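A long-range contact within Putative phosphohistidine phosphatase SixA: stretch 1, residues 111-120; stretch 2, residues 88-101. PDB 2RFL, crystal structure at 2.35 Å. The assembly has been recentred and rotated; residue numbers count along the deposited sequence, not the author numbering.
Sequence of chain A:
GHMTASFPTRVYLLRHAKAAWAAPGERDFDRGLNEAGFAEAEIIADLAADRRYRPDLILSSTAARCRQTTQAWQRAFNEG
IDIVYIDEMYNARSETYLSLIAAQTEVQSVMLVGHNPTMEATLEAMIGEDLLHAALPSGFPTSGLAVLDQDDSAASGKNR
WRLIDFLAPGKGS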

# COMPACT_ATOMS: atom_id res chain seq x y z
N MSE A 111 2.85 -4.41 -5.07
CA MSE A 111 2.26 -3.38 -4.27
C MSE A 111 0.96 -3.87 -3.67
O MSE A 111 0.08 -4.38 -4.37
CB MSE A 111 1.97 -2.15 -5.11
CG MSE A 111 1.15 -1.15 -4.35
SE MSE A 111 1.25 0.59 -5.09
CE MSE A 111 -0.43 0.66 -6.17
N LEU A 112 0.84 -3.69 -2.37
CA LEU A 112 -0.38 -4.01 -1.69
C LEU A 112 -1.18 -2.74 -1.41
O LEU A 112 -0.61 -1.75 -0.99
CB LEU A 112 -0.10 -4.80 -0.40
CG LEU A 112 0.64 -6.13 -0.49
CD1 LEU A 112 0.34 -6.79 0.81
CD2 LEU A 112 0.26 -7.14 -1.66
N VAL A 113 -2.49 -2.78 -1.63
CA VAL A 113 -3.41 -1.66 -1.31
C VAL A 113 -4.52 -2.13 -0.33
O VAL A 113 -5.51 -2.73 -0.70
CB VAL A 113 -4.02 -1.00 -2.60
CG1 VAL A 113 -4.94 0.23 -2.28
CG2 VAL A 113 -2.93 -0.63 -3.58
N GLY A 114 -4.33 -1.83 0.95
CA GLY A 114 -5.29 -2.22 2.00
C GLY A 114 -5.30 -1.23 3.14
O GLY A 114 -5.02 -0.04 2.94
N HIS A 115 -5.58 -1.73 4.34
CA HIS A 115 -6.02 -0.90 5.48
C HIS A 115 -5.18 -1.14 6.72
O HIS A 115 -4.63 -2.22 6.90
CB HIS A 115 -7.49 -1.18 5.89
CG HIS A 115 -8.42 -1.48 4.77
ND1 HIS A 115 -9.54 -0.72 4.52
CD2 HIS A 115 -8.47 -2.51 3.89
CE1 HIS A 115 -10.22 -1.23 3.51
NE2 HIS A 115 -9.59 -2.32 3.10
N ASN A 116 -5.13 -0.11 7.57
CA ASN A 116 -4.71 -0.21 8.97
C ASN A 116 -5.71 -1.06 9.79
O ASN A 116 -6.89 -1.06 9.47
CB ASN A 116 -4.59 1.20 9.57
CG ASN A 116 -3.17 1.80 9.43
OD1 ASN A 116 -2.21 1.13 9.02
ND2 ASN A 116 -3.05 3.06 9.79
N PRO A 117 -5.26 -1.76 10.85
CA PRO A 117 -3.92 -1.93 11.41
C PRO A 117 -3.06 -2.87 10.59
O PRO A 117 -1.84 -2.87 10.76
CB PRO A 117 -4.17 -2.62 12.77
CG PRO A 117 -5.55 -2.89 12.87
CD PRO A 117 -6.27 -2.49 11.65
N THR A 118 -3.69 -3.69 9.73
CA THR A 118 -2.95 -4.66 8.94
C THR A 118 -1.78 -4.08 8.13
O THR A 118 -0.74 -4.69 8.04
CB THR A 118 -3.89 -5.41 8.01
OG1 THR A 118 -5.17 -5.48 8.65
CG2 THR A 118 -3.36 -6.81 7.70
N MSE A 119 -1.97 -2.92 7.53
CA MSE A 119 -0.91 -2.29 6.73
C MSE A 119 0.30 -1.90 7.61
O MSE A 119 1.43 -2.30 7.32
CB MSE A 119 -1.47 -1.09 5.92
CG MSE A 119 -0.58 -0.65 4.71
SE MSE A 119 -0.07 -2.08 3.40
CE MSE A 119 -1.84 -2.53 2.69
N GLU A 120 0.03 -1.12 8.67
CA GLU A 120 1.05 -0.77 9.68
C GLU A 120 1.72 -2.02 10.26
O GLU A 120 2.94 -2.04 10.40
CB GLU A 120 0.46 0.11 10.81
CG GLU A 120 1.49 1.04 11.48
CD GLU A 120 0.88 2.10 12.45
OE1 GLU A 120 -0.23 2.63 12.17
OE2 GLU A 120 1.51 2.41 13.49
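Stretch 2 88-101: EMYNARSETYLSLI

Stretch 2 packs on stretch 1 as a mostly irregular segment: a 3-10 segment at Glu-88 and Met-89, a loop through Thr-96, Tyr-97 at the N-cap position, and a helix from Leu-98 onward. Stretch 1 runs from a strand, Met-111 to Gly-114, through a turn into a helix that includes Thr-118 to Glu-120. The chain of stretch 2 does not track stretch 1 in simple register: CA of Leu-112 lies 8.0 Å from CA of Ile-101, CA of Gly-114 lies 6.2 Å from CA of Met-89, and CA of Thr-118 comes within 5.0 Å of CA of Thr-96. Together the two stretches bury 587 Å².

Along the strand, side chains alternate. Met-111, a selenomethionine, points away and makes no contact, whereas Leu-112 (chi1 m, chi2 t) points toward stretch 2. Its CD1 packs tightly on Tyr-97 CB at 3.2 Å and reaches Ile-101 CG1 at 3.8 Å; its CD2 lies 4.2 Å from Leu-100 CB, and its CB 4.0 Å from CE of the selenomethionine Met-89. Leu-112 thus meets both the start of the helix and the 3-10 segment. Val-113 turns its side chain away, but its backbone O sits 3.7 Å from Met-89 CE.

At Gly-114 the absence of a side chain makes room for the tyrosine: CA lies 3.6 Å from Tyr-97 OH, and a CB here would fall 2.4 Å from that oxygen, a clash. The next residue supplies the direct hydrogen bond between the stretches, His-115 N to Tyr-97 OH, 3.1 Å and nearly linear at 174°. The imidazole extends toward Met-89 and Tyr-90, with CD2 3.4 Å from Met-89 O. The edge of the Tyr-90 ring is directed at the His-115 face in an offset edge-to-face pair, centroids 5.4 Å apart and planes at 62°.

Asn-116 points away, and its OD1 accepts a hydrogen bond from Glu-120 N at 3.2 Å. A cis peptide bond precedes Pro-117. Thr-118 then turns toward the loop: its CG2 stands over one face of the Tyr-97 ring, 3.6 Å from the centroid in a CH-pi contact, and also lies 3.5 Å from Glu-95 O. Water 1 bridges the pair, donating to Tyr-97 OH at 2.9 Å and hydrogen-bonded to Thr-118 OG1 at 2.7 Å. Met-119, also selenomethionine, brings its CE to 3.2 Å from Tyr-97 CE2, while its SE lies at the ring edge, 5.3 Å from the Tyr-97 centroid. Glu-120 points away, beyond the contact.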

# COMPACT_ATOMS: atom_id res chain seq x y z
N GLU A 88 -10.81 -10.49 0.94
CA GLU A 88 -10.19 -10.85 2.22
C GLU A 88 -9.06 -9.90 2.71
O GLU A 88 -8.47 -10.10 3.77
CB GLU A 88 -9.71 -12.30 2.13
CG GLU A 88 -9.72 -13.05 3.45
CD GLU A 88 -11.07 -13.64 3.79
OE1 GLU A 88 -12.09 -13.16 3.25
OE2 GLU A 88 -11.12 -14.59 4.60
N MSE A 89 -8.78 -8.88 1.91
CA MSE A 89 -7.90 -7.79 2.33
C MSE A 89 -8.67 -6.73 3.11
O MSE A 89 -8.08 -5.88 3.77
CB MSE A 89 -7.21 -7.16 1.12
CG MSE A 89 -5.93 -7.86 0.70
SE MSE A 89 -4.97 -6.91 -0.71
CE MSE A 89 -3.84 -5.79 0.41
N TYR A 90 -10.00 -6.79 3.03
CA TYR A 90 -10.85 -5.97 3.87
C TYR A 90 -11.30 -6.72 5.12
O TYR A 90 -11.79 -7.85 5.03
CB TYR A 90 -12.07 -5.48 3.08
CG TYR A 90 -13.08 -4.73 3.92
CD1 TYR A 90 -12.86 -3.41 4.28
CD2 TYR A 90 -14.26 -5.33 4.33
CE1 TYR A 90 -13.78 -2.71 5.05
CE2 TYR A 90 -15.18 -4.65 5.10
CZ TYR A 90 -14.94 -3.34 5.45
OH TYR A 90 -15.86 -2.65 6.21
N ASN A 91 -11.13 -6.10 6.28
CA ASN A 91 -11.34 -6.77 7.55
C ASN A 91 -10.63 -8.12 7.61
O ASN A 91 -11.27 -9.16 7.78
CB ASN A 91 -12.84 -6.95 7.82
CG ASN A 91 -13.20 -6.73 9.28
OD1 ASN A 91 -13.25 -5.60 9.75
ND2 ASN A 91 -13.44 -7.82 10.00
N ALA A 92 -9.31 -8.10 7.48
CA ALA A 92 -8.53 -9.32 7.34
C ALA A 92 -8.51 -10.11 8.65
O ALA A 92 -8.48 -9.53 9.73
CB ALA A 92 -7.12 -9.00 6.89
N ARG A 93 -8.54 -11.44 8.53
CA ARG A 93 -8.29 -12.32 9.65
C ARG A 93 -6.87 -12.31 10.16
O ARG A 93 -6.61 -12.70 11.27
CB ARG A 93 -8.90 -13.73 9.53
CG ARG A 93 -9.21 -14.31 8.18
CD ARG A 93 -10.39 -15.35 8.19
NE ARG A 93 -10.46 -16.32 9.32
CZ ARG A 93 -11.37 -17.29 9.47
NH1 ARG A 93 -12.33 -17.48 8.58
NH2 ARG A 93 -11.33 -18.09 10.53
N SER A 94 -5.97 -11.79 9.36
CA SER A 94 -4.56 -11.88 9.65
C SER A 94 -4.07 -10.58 10.23
O SER A 94 -4.68 -9.54 10.02
CB SER A 94 -3.79 -12.26 8.38
OG SER A 94 -4.45 -11.75 7.24
N GLU A 95 -2.99 -10.64 11.00
CA GLU A 95 -2.42 -9.42 11.52
C GLU A 95 -1.63 -8.70 10.43
O GLU A 95 -1.40 -7.49 10.52
CB GLU A 95 -1.56 -9.68 12.76
CG GLU A 95 -0.58 -10.84 12.60
CD GLU A 95 0.10 -11.21 13.88
OE1 GLU A 95 0.61 -10.27 14.53
OE2 GLU A 95 0.15 -12.44 14.21
N THR A 96 -1.23 -9.44 9.40
CA THR A 96 -0.42 -8.87 8.31
C THR A 96 -0.84 -9.28 6.89
O THR A 96 -1.78 -10.05 6.67
CB THR A 96 1.10 -9.09 8.54
OG1 THR A 96 1.43 -10.45 8.31
CG2 THR A 96 1.48 -8.70 9.97
N TYR A 97 -0.18 -8.67 5.92
CA TYR A 97 -0.37 -9.07 4.54
C TYR A 97 0.86 -9.84 4.02
O TYR A 97 1.01 -10.03 2.83
CB TYR A 97 -0.67 -7.86 3.65
CG TYR A 97 -1.96 -7.11 3.92
CD1 TYR A 97 -3.23 -7.76 3.91
CD2 TYR A 97 -1.92 -5.75 4.16
CE1 TYR A 97 -4.40 -7.03 4.14
CE2 TYR A 97 -3.05 -5.02 4.35
CZ TYR A 97 -4.30 -5.63 4.34
OH TYR A 97 -5.40 -4.80 4.57
N LEU A 98 1.75 -10.24 4.92
CA LEU A 98 3.03 -10.88 4.53
C LEU A 98 2.93 -12.11 3.57
O LEU A 98 3.80 -12.38 2.78
CB LEU A 98 3.83 -11.24 5.78
CG LEU A 98 4.85 -10.17 6.13
CD1 LEU A 98 5.17 -10.17 7.61
CD2 LEU A 98 6.14 -10.32 5.33
N SER A 99 1.87 -12.88 3.70
CA SER A 99 1.65 -14.04 2.90
C SER A 99 1.27 -13.68 1.45
O SER A 99 1.70 -14.33 0.51
CB SER A 99 0.57 -14.85 3.57
OG SER A 99 1.05 -15.27 4.82
N LEU A 100 0.50 -12.62 1.27
CA LEU A 100 0.26 -12.08 -0.07
C LEU A 100 1.54 -11.68 -0.83
O LEU A 100 1.67 -11.89 -2.06
CB LEU A 100 -0.64 -10.89 0.04
CG LEU A 100 -2.07 -11.21 0.42
CD1 LEU A 100 -2.86 -10.01 0.08
CD2 LEU A 100 -2.54 -12.39 -0.37
N ILE A 101 2.47 -11.11 -0.08
CA ILE A 101 3.76 -10.72 -0.57
C ILE A 101 4.63 -11.90 -1.00
O ILE A 101 4.94 -12.00 -2.18
CB ILE A 101 4.46 -9.78 0.39
CG1 ILE A 101 3.72 -8.44 0.44
CG2 ILE A 101 5.88 -9.50 -0.09
CD1 ILE A 101 4.18 -7.54 1.55
O HOH W 1 -7.21 -5.17 6.86